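Side-chain contact in serine protease inhibitor 4, isoform B (Drosophila melanogaster, PDB 4P0F), which probably inhibits serine and cysteine endopeptidases as a member of the serpin family, captured here in its cleaved form: residues L151-A154 with D155-N158. Residues are numbered along the deposited sequence; the frame is centred on the assembly and turned at random.
Sequences LVPA and DVLN
Val156 N donates to Pro153 O (3.2 Å, nearly straight at 170°) and Leu157 N to Ala154 O (3.1 Å), two successive i to i+3 bonds that wind the backbone into a single 3-10 turn at residues 154-156. The turn lies in the serpin loop that links helix 129-143 to strand 161-174, and it illustrates how a short turn can bring apolar side chains from its two ends together. Ala154 O is gripped twice, since Asn129 ND2 of the helix also donates to it.

Among the side chains, Val152 makes apolar contact with two residues of the following segment. Its CG1, set anti to the backbone N (chi1 -176°), meets Val156 CG2 at 3.8 Å and Leu157 CD2 at 4.1 Å, and the valine crosses both side chains at about a right angle. Val152 and Leu157 are buried and also touch helix 129-143, at Ile136 and Asn129 respectively, while Leu157 touches Val164 of strand 161-174 as well. Val156 CG2 lies between its own backbone N and carbonyl carbon, which brings it 3.3 Å from Pro153 O and 4.1 Å from Pro153 CD. On the more exposed side, the Asp155 side chain passes the proline ring at a slant, its OD1 3.4 Å from Pro153 CB.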
ATOM      1  N   LEU A 151     -12.696  -6.934  -4.289  1.00 23.62           N
ATOM      2  CA  LEU A 151     -11.798  -6.872  -3.132  1.00 17.87           C
ATOM      3  C   LEU A 151     -12.182  -7.895  -2.069  1.00 22.58           C
ATOM      4  O   LEU A 151     -11.359  -8.716  -1.667  1.00 21.08           O
ATOM      5  CB  LEU A 151     -11.792  -5.472  -2.508  1.00 17.87           C
ATOM      6  CG  LEU A 151     -10.892  -5.332  -1.267  1.00 15.42           C
ATOM      7  CD1 LEU A 151      -9.439  -5.407  -1.656  1.00 17.65           C
ATOM      8  CD2 LEU A 151     -11.174  -4.059  -0.515  1.00 16.21           C
ATOM      9  N   VAL A 152     -13.432  -7.836  -1.610  1.00 18.48           N
ATOM     10  CA  VAL A 152     -13.903  -8.702  -0.534  1.00 19.65           C
ATOM     11  C   VAL A 152     -14.831  -9.768  -1.092  1.00 26.67           C
ATOM     12  O   VAL A 152     -15.944  -9.452  -1.485  1.00 26.96           O
ATOM     13  CB  VAL A 152     -14.642  -7.901   0.552  1.00 22.51           C
ATOM     14  CG1 VAL A 152     -15.034  -8.813   1.709  1.00 20.67           C
ATOM     15  CG2 VAL A 152     -13.770  -6.754   1.041  1.00 20.61           C
ATOM     16  N   PRO A 153     -14.377 -11.031  -1.140  1.00 20.22           N
ATOM     17  CA  PRO A 153     -15.250 -12.059  -1.723  1.00 21.21           C
ATOM     18  C   PRO A 153     -16.461 -12.332  -0.861  1.00 21.88           C
ATOM     19  O   PRO A 153     -16.379 -12.225   0.363  1.00 21.44           O
ATOM     20  CB  PRO A 153     -14.357 -13.306  -1.791  1.00 28.61           C
ATOM     21  CG  PRO A 153     -12.977 -12.845  -1.502  1.00 32.45           C
ATOM     22  CD  PRO A 153     -13.085 -11.591  -0.707  1.00 21.61           C
ATOM     23  N   ALA A 154     -17.571 -12.702  -1.488  1.00 18.48           N
ATOM     24  CA  ALA A 154     -18.784 -13.007  -0.758  1.00 21.74           C
ATOM     25  C   ALA A 154     -18.545 -14.134   0.236  1.00 22.10           C
ATOM     26  O   ALA A 154     -19.181 -14.163   1.290  1.00 22.49           O
ATOM     27  CB  ALA A 154     -19.905 -13.380  -1.716  1.00 23.29           C
ATOM     28  N   ASP A 155     -17.616 -15.040  -0.070  1.00 20.60           N
ATOM     29  CA  ASP A 155     -17.486 -16.243   0.744  1.00 22.46           C
ATOM     30  C   ASP A 155     -16.698 -16.027   2.045  1.00 22.94           C
ATOM     31  O   ASP A 155     -16.542 -16.975   2.819  1.00 22.99           O
ATOM     32  CB  ASP A 155     -16.889 -17.420  -0.067  1.00 24.39           C
ATOM     33  CG  ASP A 155     -15.473 -17.185  -0.596  1.00 24.45           C
ATOM     34  OD1 ASP A 155     -14.760 -16.238  -0.203  1.00 23.82           O
ATOM     35  OD2 ASP A 155     -15.055 -18.023  -1.427  1.00 27.63           O
ATOM     36  N   VAL A 156     -16.260 -14.801   2.322  1.00 18.77           N
ATOM     37  CA  VAL A 156     -15.715 -14.501   3.665  1.00 20.57           C
ATOM     38  C   VAL A 156     -16.685 -13.690   4.520  1.00 22.12           C
ATOM     39  O   VAL A 156     -16.341 -13.294   5.638  1.00 21.08           O
ATOM     40  CB  VAL A 156     -14.366 -13.739   3.612  1.00 19.91           C
ATOM     41  CG1 VAL A 156     -13.346 -14.527   2.827  1.00 23.29           C
ATOM     42  CG2 VAL A 156     -14.528 -12.335   3.061  1.00 20.39           C
ATOM     43  N   LEU A 157     -17.890 -13.470   3.998  1.00 20.68           N
ATOM     44  CA  LEU A 157     -18.945 -12.741   4.694  1.00 19.20           C
ATOM     45  C   LEU A 157     -20.116 -13.666   4.982  1.00 19.70           C
ATOM     46  O   LEU A 157     -20.464 -14.491   4.145  1.00 22.70           O
ATOM     47  CB  LEU A 157     -19.428 -11.549   3.854  1.00 18.98           C
ATOM     48  CG  LEU A 157     -18.361 -10.539   3.428  1.00 16.52           C
ATOM     49  CD1 LEU A 157     -18.971  -9.416   2.597  1.00 22.06           C
ATOM     50  CD2 LEU A 157     -17.626  -9.964   4.623  1.00 19.47           C
ATOM     51  N   ASN A 158     -20.727 -13.514   6.155  1.00 21.17           N
ATOM     52  CA  ASN A 158     -21.941 -14.258   6.495  1.00 24.35           C
ATOM     53  C   ASN A 158     -22.693 -13.582   7.640  1.00 22.94           C
ATOM     54  O   ASN A 158     -22.377 -12.455   8.008  1.00 22.06           O
ATOM     55  CB  ASN A 158     -21.606 -15.717   6.842  1.00 25.72           C
ATOM     56  CG  ASN A 158     -20.713 -15.861   8.075  1.00 32.49           C
ATOM     57  OD1 ASN A 158     -20.679 -15.000   8.951  1.00 25.43           O
ATOM     58  ND2 ASN A 158     -19.985 -16.968   8.138  1.00 39.14           N
TER